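Local atomic coordinates of acyl-CoA thioesterase II (Mycobacterium avium subsp. paratuberculosis, PDB entry 4R9Z), a protein that probably hydrolyses fatty acyl-CoA thioesters to free fatty acids and coenzyme A, using a double hot-dog fold. Residues 19-25 against 49-53; 158-164 against 175-181; 234-240 against 253-259. One frame throughout, in Å; residues are numbered along the deposited sequence.

Contact 1. Residues 19-25 against 49-53; sequences RVGQWRF and AASRT
Phe-25 packs its ring on Ala-49, Arg-52 and Thr-53 at the end of helix 39-52, with Arg-19 of its own segment beside it. Ala-49 CA lies over one face, toward the rim, and its CB is 3.8 Å from Phe-25 CD1; Thr-53 CG2 meets the ring edge, 3.8 Å from Phe-25 CE1. CE2 of Phe-25 in turn sits over the centre of the Arg-52 guanidinium, the two planes 58° apart. Thr-53 also meets Trp-23, crossing it at about a right angle, with Trp-23 CZ3 3.6 Å from Thr-53 CB. A bend at chi3 (-77°) brings the Arg-19 guanidinium face to Phe-25 CZ. There NH1 donates to Gly-21 O at 3.1 Å, in the carbonyl plane and on a lone pair, while NH2 makes a weak bond of 3.3 Å to Arg-52 O. Further out, Arg-52 NH1 is bonded to Leu-17 O. Thr-53 OG1 holds Ala-50 O at 2.7 Å and is also hydrogen-bonded to Arg-92 NE. Strand 24-27 is bonded to strand 76-85, so the contact fixes the C-terminal end of the hot-dog helix against the margin of the N-terminal domain's sheet. Arg-19 NE and Arg-52 NH2 are only 4.3 Å apart; the carbonyl oxygens around them (Gly-21 O and, weakly, Arg-52 O for Arg-19; Leu-17 O for Arg-52) probably offset part of the repulsion.

Contact 2. Residues 158-164 against 175-181; sequences WFERRTI and PMWWRPD
Phe-159 CB butts against the edge of the Trp-178 ring, 3.8 Å from CE3, at one end of an antiparallel strand pair in the C-terminal hot-dog domain. Strand 159-163, outermost within this chain, runs beside 176-180 at 166°. At the Trp-178 end of the face that also carries Arg-161, Thr-163 and Met-176, aromatic rings gather. Trp-158, its CG placed between backbone N and carbonyl carbon (chi1 56°), swings back so that its CZ3 reaches CZ3 of Trp-178 at 4.0 Å, the six-membered rings nearly perpendicular. Phe-159 settles CD2 over the middle of the Trp-158 face, and Pro-180 CB approaches that indole's edge. Met-198 of helix 188-201 packs on all three aromatic side chains, and Leu-8 and Val-11 of helix 8-15 press on Trp-158. Further along, the methyl CE of Met-176 fills the dip beside the bent Arg-161 chain, over one face of its guanidinium and 3.4 Å from NE. The face with Glu-160, Arg-162, Trp-177 and Arg-179 is charged at one end. Glu-160 and Arg-179 run side by side in the same direction, OE2 taking a weak, bent bond from NE at 3.1 Å within a salt bridge. Arg-162 joins this network through a long ion pair to Glu-160. Arg-179, bonded to Glu-160 OE2 through NE, probably tempers the repulsion between that oxygen and Asp-181 OD1, 3.4 Å apart. At the far end Ile-164, just past the end of strand 159-163, sets CD1 over one face of the Trp-177 indole, 3.4 Å from NE1, the atom that donates its hydrogen bond to Pro-130 O.

Contact 3. Residues 234-240 against 253-259; sequences DWLFYDR and SGTMFNR
Met-256 lays its terminal methyl over the face of the Tyr-238 ring, CE standing 3.8 Å from the centroid and 16° off the normal, a CH-pi contact within a Met-aromatic pair. The chain of Met-256 is extended as far as SD and then bends at chi3 (-60°), which turns CE onto the ring. Arg-240 CG covers the ring's opposite face, and Tyr-238 CE1 lies 3.9 Å from Gly-254 CA, with the hydroxyl bonded to Ser-199 O of helix 188-201. Met-256 SD also touches Leu-236 CD1 at 3.9 Å. These residues occupy the helix-facing side of a beta hairpin, strands 236-246 and 249-258, in the C-terminal hot-dog domain; Phe-237 with Phe-257 and Asp-239 with Thr-255 are its hydrogen-bonded pairs. On the other side Phe-237 and Phe-257 lie alongside each other, CD1 to CD1 3.9 Å, and Phe-237 meets Trp-177 edge-to-face. Next to them Asp-239 and Thr-255 point the same way and share a water, which donates to Asp-239 OD2 and lies 2.8 Å from Thr-255 OG1; Asp-239 OD1 is paired with Arg-173. At the open end of the hairpin Arg-259 stretches back to Asp-234, its NH1 making a weak, salt-bridging bond of 3.3 Å to OD1. That NH1 also donates to a water held weakly by Trp-235 NE1, while NH2 pairs with Glu-133.

From the N terminus, contact 1 comes first: it closes a loop of 23 residues containing most of helix 39-52 and ties that helix's end to the margin of the N-terminal hot-dog. Contact 2 follows, closing a ten-residue connection without helix or strand, and contact 3 closes the twelve residues around the turn of a hairpin. The three loops lie in series, neither nesting nor crossing. Contacts 2 and 3 have centres about 9 Å apart and share an interface, strand 176-180 bonding to strand 236-246, so four strands of the C-terminal hot-dog are joined. Contact 1, its centre about 31 and 30 Å from those of contacts 2 and 3, lies on the opposite side of the chain's centre and touches neither.

Contact 1. Residues 19-25 against 49-53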
loop_
_atom_site.group_PDB
_atom_site.type_symbol
_atom_site.label_atom_id
_atom_site.label_comp_id
_atom_site.label_asym_id
_atom_site.label_seq_id
_atom_site.Cartn_x
_atom_site.Cartn_y
_atom_site.Cartn_z
ATOM N N ARG B 19 -9.120 15.426 -21.189
ATOM C CA ARG B 19 -7.720 15.787 -21.248
ATOM C C ARG B 19 -7.575 17.274 -21.573
ATOM O O ARG B 19 -8.158 17.763 -22.538
ATOM C CB ARG B 19 -6.987 14.943 -22.284
ATOM C CG ARG B 19 -5.505 15.194 -22.275
ATOM C CD ARG B 19 -4.804 14.522 -23.426
ATOM N NE ARG B 19 -4.627 13.085 -23.246
ATOM C CZ ARG B 19 -3.533 12.530 -22.734
ATOM N NH1 ARG B 19 -2.527 13.297 -22.332
ATOM N NH2 ARG B 19 -3.448 11.212 -22.617
ATOM N N VAL B 20 -6.813 17.991 -20.752
ATOM C CA VAL B 20 -6.553 19.406 -20.989
ATOM C C VAL B 20 -5.062 19.665 -21.172
ATOM O O VAL B 20 -4.625 20.811 -21.234
ATOM C CB VAL B 20 -7.083 20.291 -19.837
ATOM C CG1 VAL B 20 -8.593 20.188 -19.748
ATOM C CG2 VAL B 20 -6.444 19.897 -18.519
ATOM N N GLY B 21 -4.277 18.597 -21.252
ATOM C CA GLY B 21 -2.851 18.737 -21.475
ATOM C C GLY B 21 -2.158 17.408 -21.682
ATOM O O GLY B 21 -2.796 16.364 -21.700
ATOM N N GLN B 22 -0.849 17.446 -21.877
ATOM C CA GLN B 22 -0.093 16.216 -22.022
ATOM C C GLN B 22 -0.132 15.413 -20.721
ATOM O O GLN B 22 -0.128 14.182 -20.737
ATOM C CB GLN B 22 1.349 16.522 -22.440
ATOM C CG GLN B 22 2.236 15.296 -22.603
ATOM C CD GLN B 22 1.850 14.432 -23.791
ATOM O OE1 GLN B 22 0.885 14.720 -24.497
ATOM N NE2 GLN B 22 2.607 13.360 -24.012
ATOM N N TRP B 23 -0.204 16.115 -19.596
ATOM C CA TRP B 23 -0.196 15.456 -18.299
ATOM C C TRP B 23 -1.329 15.942 -17.401
ATOM O O TRP B 23 -1.224 15.886 -16.174
ATOM C CB TRP B 23 1.142 15.682 -17.598
ATOM C CG TRP B 23 2.323 15.207 -18.368
ATOM C CD1 TRP B 23 3.143 15.957 -19.148
ATOM C CD2 TRP B 23 2.814 13.865 -18.440
ATOM N NE1 TRP B 23 4.122 15.171 -19.700
ATOM C CE2 TRP B 23 3.941 13.878 -19.284
ATOM C CE3 TRP B 23 2.411 12.650 -17.873
ATOM C CZ2 TRP B 23 4.671 12.729 -19.576
ATOM C CZ3 TRP B 23 3.140 11.508 -18.162
ATOM C CH2 TRP B 23 4.256 11.557 -19.008
ATOM N N ARG B 24 -2.423 16.396 -18.000
ATOM C CA ARG B 24 -3.453 17.050 -17.211
ATOM C C ARG B 24 -4.844 16.692 -17.694
ATOM O O ARG B 24 -5.108 16.636 -18.894
ATOM C CB ARG B 24 -3.253 18.566 -17.227
ATOM C CG ARG B 24 -2.062 19.013 -16.392
ATOM C CD ARG B 24 -2.025 20.505 -16.192
ATOM N NE ARG B 24 -0.734 20.931 -15.660
ATOM C CZ ARG B 24 -0.465 21.081 -14.367
ATOM N NH1 ARG B 24 -1.401 20.844 -13.458
ATOM N NH2 ARG B 24 0.743 21.474 -13.987
ATOM N N PHE B 25 -5.713 16.415 -16.730
ATOM C CA PHE B 25 -7.070 15.953 -16.981
ATOM C C PHE B 25 -8.023 16.640 -16.016
ATOM O O PHE B 25 -7.621 17.085 -14.940
ATOM C CB PHE B 25 -7.183 14.434 -16.821
ATOM C CG PHE B 25 -6.195 13.657 -17.642
ATOM C CD1 PHE B 25 -4.911 13.427 -17.168
ATOM C CD2 PHE B 25 -6.553 13.137 -18.872
ATOM C CE1 PHE B 25 -3.999 12.713 -17.917
ATOM C CE2 PHE B 25 -5.645 12.416 -19.624
ATOM C CZ PHE B 25 -4.365 12.204 -19.147
ATOM N N ALA B 49 -6.285 8.581 -15.130
ATOM C CA ALA B 49 -5.401 9.655 -15.536
ATOM C C ALA B 49 -4.011 9.106 -15.810
ATOM O O ALA B 49 -3.484 9.255 -16.908
ATOM C CB ALA B 49 -5.347 10.724 -14.468
ATOM N N ALA B 50 -3.457 8.406 -14.827
ATOM C CA ALA B 50 -2.145 7.796 -14.958
ATOM C C ALA B 50 -2.099 6.821 -16.131
ATOM O O ALA B 50 -1.170 6.851 -16.937
ATOM C CB ALA B 50 -1.764 7.088 -13.665
ATOM N N SER B 51 -3.110 5.964 -16.218
ATOM C CA SER B 51 -3.168 4.926 -17.242
ATOM C C SER B 51 -3.134 5.487 -18.660
ATOM O O SER B 51 -2.509 4.905 -19.541
ATOM C CB SER B 51 -4.425 4.081 -17.057
ATOM O OG SER B 51 -4.489 3.553 -15.747
ATOM N N ARG B 52 -3.826 6.602 -18.878
ATOM C CA ARG B 52 -3.868 7.246 -20.190
ATOM C C ARG B 52 -2.546 7.898 -20.595
ATOM O O ARG B 52 -2.344 8.207 -21.768
ATOM C CB ARG B 52 -4.992 8.285 -20.228
ATOM C CG ARG B 52 -6.375 7.658 -20.230
ATOM C CD ARG B 52 -7.487 8.685 -20.114
ATOM N NE ARG B 52 -7.552 9.577 -21.266
ATOM C CZ ARG B 52 -8.479 10.514 -21.422
ATOM N NH1 ARG B 52 -9.417 10.681 -20.502
ATOM N NH2 ARG B 52 -8.467 11.284 -22.496
ATOM N N THR B 53 -1.656 8.108 -19.629
ATOM C CA THR B 53 -0.313 8.615 -19.914
ATOM C C THR B 53 0.687 7.471 -20.015
ATOM O O THR B 53 1.881 7.704 -20.172
ATOM C CB THR B 53 0.194 9.599 -18.846
ATOM O OG1 THR B 53 0.509 8.896 -17.634
ATOM C CG2 THR B 53 -0.825 10.708 -18.592
#

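Contact 2. Residues 158-164 against 175-181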
loop_
_atom_site.group_PDB
_atom_site.type_symbol
_atom_site.label_atom_id
_atom_site.label_comp_id
_atom_site.label_asym_id
_atom_site.label_seq_id
_atom_site.Cartn_x
_atom_site.Cartn_y
_atom_site.Cartn_z
ATOM N N TRP B 158 -24.091 2.013 -8.724
ATOM C CA TRP B 158 -23.751 1.435 -10.026
ATOM C C TRP B 158 -23.469 -0.062 -9.981
ATOM O O TRP B 158 -23.150 -0.658 -11.011
ATOM C CB TRP B 158 -22.550 2.140 -10.654
ATOM C CG TRP B 158 -21.323 2.158 -9.809
ATOM C CD1 TRP B 158 -21.062 2.996 -8.770
ATOM C CD2 TRP B 158 -20.183 1.293 -9.925
ATOM N NE1 TRP B 158 -19.830 2.714 -8.232
ATOM C CE2 TRP B 158 -19.270 1.673 -8.922
ATOM C CE3 TRP B 158 -19.848 0.236 -10.777
ATOM C CZ2 TRP B 158 -18.044 1.037 -8.750
ATOM C CZ3 TRP B 158 -18.628 -0.395 -10.603
ATOM C CH2 TRP B 158 -17.742 0.006 -9.597
ATOM N N PHE B 159 -23.533 -0.671 -8.803
ATOM C CA PHE B 159 -23.268 -2.106 -8.721
ATOM C C PHE B 159 -24.285 -2.856 -7.860
ATOM O O PHE B 159 -24.785 -2.325 -6.867
ATOM C CB PHE B 159 -21.852 -2.355 -8.192
ATOM C CG PHE B 159 -21.591 -1.731 -6.854
ATOM C CD1 PHE B 159 -21.868 -2.420 -5.687
ATOM C CD2 PHE B 159 -21.079 -0.449 -6.765
ATOM C CE1 PHE B 159 -21.640 -1.844 -4.456
ATOM C CE2 PHE B 159 -20.845 0.133 -5.537
ATOM C CZ PHE B 159 -21.124 -0.566 -4.380
ATOM N N GLU B 160 -24.574 -4.098 -8.243
ATOM C CA GLU B 160 -25.402 -4.977 -7.423
ATOM C C GLU B 160 -24.528 -5.678 -6.396
ATOM O O GLU B 160 -23.318 -5.803 -6.587
ATOM C CB GLU B 160 -26.137 -6.015 -8.280
ATOM C CG GLU B 160 -27.024 -5.444 -9.376
ATOM C CD GLU B 160 -27.683 -6.529 -10.213
ATOM O OE1 GLU B 160 -28.480 -7.310 -9.649
ATOM O OE2 GLU B 160 -27.410 -6.598 -11.432
ATOM N N ARG B 161 -25.142 -6.175 -5.328
ATOM C CA ARG B 161 -24.372 -6.792 -4.260
ATOM C C ARG B 161 -25.159 -7.799 -3.435
ATOM O O ARG B 161 -26.317 -7.573 -3.090
ATOM C CB ARG B 161 -23.836 -5.710 -3.328
ATOM C CG ARG B 161 -24.879 -4.672 -2.963
ATOM C CD ARG B 161 -24.269 -3.519 -2.200
ATOM N NE ARG B 161 -23.726 -3.949 -0.917
ATOM C CZ ARG B 161 -23.038 -3.156 -0.105
ATOM N NH1 ARG B 161 -22.811 -1.895 -0.449
ATOM N NH2 ARG B 161 -22.576 -3.622 1.046
ATOM N N ARG B 162 -24.500 -8.890 -3.077
ATOM C CA ARG B 162 -25.079 -9.857 -2.162
ATOM C C ARG B 162 -24.120 -10.046 -1.000
ATOM O O ARG B 162 -23.044 -10.618 -1.167
ATOM C CB ARG B 162 -25.324 -11.201 -2.849
ATOM C CG ARG B 162 -26.264 -11.170 -4.037
ATOM C CD ARG B 162 -27.644 -10.673 -3.672
ATOM N NE ARG B 162 -28.422 -10.386 -4.873
ATOM C CZ ARG B 162 -28.905 -9.190 -5.186
ATOM N NH1 ARG B 162 -28.710 -8.156 -4.378
ATOM N NH2 ARG B 162 -29.596 -9.030 -6.305
ATOM N N THR B 163 -24.510 -9.592 0.184
ATOM C CA THR B 163 -23.640 -9.766 1.331
ATOM C C THR B 163 -23.864 -11.190 1.834
ATOM O O THR B 163 -24.951 -11.549 2.284
ATOM C CB THR B 163 -23.895 -8.697 2.423
ATOM O OG1 THR B 163 -23.228 -9.076 3.634
ATOM C CG2 THR B 163 -25.383 -8.526 2.697
ATOM N N ILE B 164 -22.820 -12.004 1.720
ATOM C CA ILE B 164 -22.920 -13.444 1.932
ATOM C C ILE B 164 -23.077 -13.858 3.386
ATOM O O ILE B 164 -23.999 -14.596 3.737
ATOM C CB ILE B 164 -21.677 -14.154 1.382
ATOM C CG1 ILE B 164 -21.538 -13.886 -0.114
ATOM C CG2 ILE B 164 -21.727 -15.649 1.678
ATOM C CD1 ILE B 164 -20.219 -14.330 -0.673
ATOM N N PRO B 175 -17.641 -11.019 3.578
ATOM C CA PRO B 175 -17.455 -11.210 2.135
ATOM C C PRO B 175 -18.749 -10.989 1.362
ATOM O O PRO B 175 -19.832 -11.207 1.907
ATOM C CB PRO B 175 -16.986 -12.663 2.036
ATOM C CG PRO B 175 -17.613 -13.317 3.219
ATOM C CD PRO B 175 -17.521 -12.290 4.312
ATOM N N MET B 176 -18.638 -10.559 0.110
ATOM C CA MET B 176 -19.820 -10.219 -0.671
ATOM C C MET B 176 -19.683 -10.638 -2.131
ATOM O O MET B 176 -18.574 -10.784 -2.652
ATOM C CB MET B 176 -20.081 -8.718 -0.608
ATOM C CG MET B 176 -19.094 -7.906 -1.426
ATOM S SD MET B 176 -19.202 -6.132 -1.148
ATOM C CE MET B 176 -20.936 -5.827 -1.429
ATOM N N TRP B 177 -20.824 -10.832 -2.783
ATOM C CA TRP B 177 -20.855 -10.962 -4.230
ATOM C C TRP B 177 -21.198 -9.599 -4.793
ATOM O O TRP B 177 -22.054 -8.905 -4.254
ATOM C CB TRP B 177 -21.891 -11.982 -4.697
ATOM C CG TRP B 177 -21.544 -13.408 -4.445
ATOM C CD1 TRP B 177 -22.110 -14.239 -3.523
ATOM C CD2 TRP B 177 -20.546 -14.177 -5.121
ATOM N NE1 TRP B 177 -21.533 -15.482 -3.591
ATOM C CE2 TRP B 177 -20.566 -15.470 -4.563
ATOM C CE3 TRP B 177 -19.639 -13.900 -6.148
ATOM C CZ2 TRP B 177 -19.713 -16.480 -4.992
ATOM C CZ3 TRP B 177 -18.794 -14.905 -6.574
ATOM C CH2 TRP B 177 -18.840 -16.179 -6.001
ATOM N N TRP B 178 -20.545 -9.211 -5.878
ATOM C CA TRP B 178 -20.901 -7.961 -6.526
ATOM C C TRP B 178 -20.699 -8.062 -8.029
ATOM O O TRP B 178 -19.862 -8.832 -8.517
ATOM C CB TRP B 178 -20.083 -6.796 -5.957
ATOM C CG TRP B 178 -18.724 -6.675 -6.558
ATOM C CD1 TRP B 178 -17.606 -7.386 -6.223
ATOM C CD2 TRP B 178 -18.339 -5.797 -7.621
ATOM N NE1 TRP B 178 -16.548 -6.996 -7.007
ATOM C CE2 TRP B 178 -16.973 -6.024 -7.875
ATOM C CE3 TRP B 178 -19.019 -4.838 -8.379
ATOM C CZ2 TRP B 178 -16.272 -5.326 -8.858
ATOM C CZ3 TRP B 178 -18.325 -4.148 -9.351
ATOM C CH2 TRP B 178 -16.963 -4.395 -9.583
ATOM N N ARG B 179 -21.500 -7.294 -8.756
ATOM C CA ARG B 179 -21.299 -7.103 -10.179
ATOM C C ARG B 179 -21.815 -5.720 -10.545
ATOM O O ARG B 179 -22.661 -5.170 -9.838
ATOM C CB ARG B 179 -22.017 -8.189 -10.981
ATOM C CG ARG B 179 -23.534 -8.082 -10.942
ATOM C CD ARG B 179 -24.181 -9.187 -11.759
ATOM N NE ARG B 179 -25.637 -9.168 -11.649
ATOM C CZ ARG B 179 -26.450 -9.926 -12.377
ATOM N NH1 ARG B 179 -25.948 -10.766 -13.272
ATOM N NH2 ARG B 179 -27.762 -9.844 -12.211
ATOM N N PRO B 180 -21.306 -5.147 -11.645
ATOM C CA PRO B 180 -21.840 -3.844 -12.054
ATOM C C PRO B 180 -23.270 -3.986 -12.566
ATOM O O PRO B 180 -23.591 -4.974 -13.231
ATOM C CB PRO B 180 -20.886 -3.395 -13.167
ATOM C CG PRO B 180 -19.664 -4.252 -13.014
ATOM C CD PRO B 180 -20.119 -5.542 -12.419
ATOM N N ASP B 181 -24.109 -2.999 -12.273
ATOM C CA ASP B 181 -25.502 -3.036 -12.696
ATOM C C ASP B 181 -25.636 -2.415 -14.088
ATOM O O ASP B 181 -26.027 -1.253 -14.231
ATOM C CB ASP B 181 -26.394 -2.307 -11.688
ATOM C CG ASP B 181 -27.876 -2.520 -11.957
ATOM O OD1 ASP B 181 -28.224 -3.546 -12.581
ATOM O OD2 ASP B 181 -28.688 -1.664 -11.548
#

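Contact 3. Residues 234-240 against 253-259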
loop_
_atom_site.group_PDB
_atom_site.type_symbol
_atom_site.label_atom_id
_atom_site.label_comp_id
_atom_site.label_asym_id
_atom_site.label_seq_id
_atom_site.Cartn_x
_atom_site.Cartn_y
_atom_site.Cartn_z
ATOM N N ASP B 234 -19.962 -11.042 -15.005
ATOM C CA ASP B 234 -20.494 -12.010 -14.062
ATOM C C ASP B 234 -20.180 -11.512 -12.651
ATOM O O ASP B 234 -19.552 -10.466 -12.492
ATOM C CB ASP B 234 -19.888 -13.392 -14.313
ATOM C CG ASP B 234 -20.749 -14.517 -13.771
ATOM O OD1 ASP B 234 -21.747 -14.231 -13.074
ATOM O OD2 ASP B 234 -20.420 -15.691 -14.041
ATOM N N TRP B 235 -20.641 -12.231 -11.632
ATOM C CA TRP B 235 -20.436 -11.794 -10.251
ATOM C C TRP B 235 -18.976 -11.906 -9.816
ATOM O O TRP B 235 -18.221 -12.739 -10.331
ATOM C CB TRP B 235 -21.319 -12.596 -9.294
ATOM C CG TRP B 235 -22.779 -12.331 -9.467
ATOM C CD1 TRP B 235 -23.628 -12.952 -10.338
ATOM C CD2 TRP B 235 -23.567 -11.369 -8.755
ATOM N NE1 TRP B 235 -24.897 -12.438 -10.211
ATOM C CE2 TRP B 235 -24.886 -11.466 -9.246
ATOM C CE3 TRP B 235 -23.287 -10.438 -7.753
ATOM C CZ2 TRP B 235 -25.921 -10.666 -8.768
ATOM C CZ3 TRP B 235 -24.316 -9.642 -7.280
ATOM C CH2 TRP B 235 -25.618 -9.763 -7.788
ATOM N N LEU B 236 -18.599 -11.077 -8.845
ATOM C CA LEU B 236 -17.252 -11.103 -8.286
ATOM C C LEU B 236 -17.299 -11.280 -6.773
ATOM O O LEU B 236 -18.136 -10.682 -6.096
ATOM C CB LEU B 236 -16.496 -9.815 -8.619
ATOM C CG LEU B 236 -16.107 -9.522 -10.066
ATOM C CD1 LEU B 236 -15.098 -8.393 -10.098
ATOM C CD2 LEU B 236 -15.548 -10.763 -10.727
ATOM N N PHE B 237 -16.385 -12.093 -6.253
ATOM C CA PHE B 237 -16.277 -12.322 -4.816
ATOM C C PHE B 237 -15.314 -11.320 -4.189
ATOM O O PHE B 237 -14.140 -11.275 -4.551
ATOM C CB PHE B 237 -15.800 -13.749 -4.543
ATOM C CG PHE B 237 -15.888 -14.165 -3.099
ATOM C CD1 PHE B 237 -14.842 -13.916 -2.224
ATOM C CD2 PHE B 237 -17.003 -14.834 -2.622
ATOM C CE1 PHE B 237 -14.918 -14.307 -0.896
ATOM C CE2 PHE B 237 -17.078 -15.231 -1.297
ATOM C CZ PHE B 237 -16.039 -14.965 -0.434
ATOM N N TYR B 238 -15.805 -10.526 -3.243
ATOM C CA TYR B 238 -14.944 -9.572 -2.553
ATOM C C TYR B 238 -14.873 -9.885 -1.070
ATOM O O TYR B 238 -15.734 -9.475 -0.292
ATOM C CB TYR B 238 -15.439 -8.141 -2.764
ATOM C CG TYR B 238 -14.436 -7.077 -2.377
ATOM C CD1 TYR B 238 -13.073 -7.339 -2.405
ATOM C CD2 TYR B 238 -14.852 -5.798 -2.013
ATOM C CE1 TYR B 238 -12.150 -6.366 -2.062
ATOM C CE2 TYR B 238 -13.935 -4.815 -1.671
ATOM C CZ TYR B 238 -12.587 -5.107 -1.699
ATOM O OH TYR B 238 -11.670 -4.137 -1.361
ATOM N N ASP B 239 -13.821 -10.597 -0.686
ATOM C CA ASP B 239 -13.573 -10.920 0.710
ATOM C C ASP B 239 -13.089 -9.672 1.438
ATOM O O ASP B 239 -12.147 -9.024 0.999
ATOM C CB ASP B 239 -12.543 -12.045 0.808
ATOM C CG ASP B 239 -12.690 -12.863 2.067
ATOM O OD1 ASP B 239 -13.651 -12.615 2.826
ATOM O OD2 ASP B 239 -11.854 -13.766 2.288
ATOM N N ARG B 240 -13.744 -9.338 2.547
ATOM C CA ARG B 240 -13.445 -8.114 3.289
ATOM C C ARG B 240 -13.261 -8.402 4.770
ATOM O O ARG B 240 -13.985 -9.213 5.347
ATOM C CB ARG B 240 -14.567 -7.086 3.122
ATOM C CG ARG B 240 -14.965 -6.780 1.689
ATOM C CD ARG B 240 -16.143 -5.799 1.639
ATOM N NE ARG B 240 -17.357 -6.357 2.227
ATOM C CZ ARG B 240 -18.495 -5.685 2.389
ATOM N NH1 ARG B 240 -18.589 -4.419 2.003
ATOM N NH2 ARG B 240 -19.548 -6.282 2.935
ATOM N N SER B 253 -8.928 -4.960 4.875
ATOM C CA SER B 253 -8.200 -5.829 3.964
ATOM C C SER B 253 -9.171 -6.509 3.004
ATOM O O SER B 253 -10.292 -6.853 3.381
ATOM C CB SER B 253 -7.391 -6.869 4.744
ATOM O OG SER B 253 -6.619 -7.678 3.872
ATOM N N GLY B 254 -8.745 -6.695 1.759
ATOM C CA GLY B 254 -9.632 -7.242 0.755
ATOM C C GLY B 254 -8.963 -8.082 -0.314
ATOM O O GLY B 254 -7.844 -7.809 -0.740
ATOM N N THR B 255 -9.665 -9.122 -0.739
ATOM C CA THR B 255 -9.224 -9.950 -1.847
ATOM C C THR B 255 -10.412 -10.161 -2.765
ATOM O O THR B 255 -11.480 -10.577 -2.324
ATOM C CB THR B 255 -8.670 -11.302 -1.383
ATOM O OG1 THR B 255 -9.189 -11.608 -0.084
ATOM C CG2 THR B 255 -7.159 -11.264 -1.310
ATOM N N MET B 256 -10.227 -9.862 -4.042
ATOM C CA MET B 256 -11.313 -9.969 -4.997
ATOM C C MET B 256 -11.066 -11.116 -5.964
ATOM O O MET B 256 -9.944 -11.309 -6.432
ATOM C CB MET B 256 -11.474 -8.659 -5.757
ATOM C CG MET B 256 -12.741 -8.564 -6.561
ATOM S SD MET B 256 -12.893 -6.925 -7.274
ATOM C CE MET B 256 -12.899 -5.922 -5.793
ATOM N N PHE B 257 -12.120 -11.869 -6.266
ATOM C CA PHE B 257 -12.022 -13.010 -7.176
ATOM C C PHE B 257 -13.045 -12.931 -8.306
ATOM O O PHE B 257 -14.141 -12.393 -8.129
ATOM C CB PHE B 257 -12.234 -14.331 -6.432
ATOM C CG PHE B 257 -11.251 -14.596 -5.330
ATOM C CD1 PHE B 257 -11.458 -14.086 -4.057
ATOM C CD2 PHE B 257 -10.142 -15.395 -5.554
ATOM C CE1 PHE B 257 -10.561 -14.350 -3.033
ATOM C CE2 PHE B 257 -9.241 -15.663 -4.534
ATOM C CZ PHE B 257 -9.452 -15.139 -3.273
ATOM N N ASN B 258 -12.685 -13.476 -9.465
ATOM C CA ASN B 258 -13.681 -13.783 -10.489
ATOM C C ASN B 258 -14.508 -14.974 -10.030
ATOM O O ASN B 258 -14.033 -15.779 -9.229
ATOM C CB ASN B 258 -13.026 -14.087 -11.840
ATOM C CG ASN B 258 -12.481 -12.852 -12.524
ATOM O OD1 ASN B 258 -13.052 -11.766 -12.424
ATOM N ND2 ASN B 258 -11.369 -13.013 -13.230
ATOM N N ARG B 259 -15.737 -15.090 -10.531
ATOM C CA ARG B 259 -16.593 -16.224 -10.185
ATOM C C ARG B 259 -15.897 -17.548 -10.475
ATOM O O ARG B 259 -16.166 -18.554 -9.825
ATOM C CB ARG B 259 -17.924 -16.153 -10.936
ATOM C CG ARG B 259 -18.927 -17.224 -10.518
ATOM C CD ARG B 259 -20.339 -16.891 -10.978
ATOM N NE ARG B 259 -21.345 -17.739 -10.339
ATOM C CZ ARG B 259 -22.652 -17.496 -10.366
ATOM N NH1 ARG B 259 -23.117 -16.424 -10.995
ATOM N NH2 ARG B 259 -23.498 -18.321 -9.762
HETATM O O HOH W 1 -25.988 -15.300 -11.509
HETATM O O HOH W 2 -10.027 -14.168 0.647
#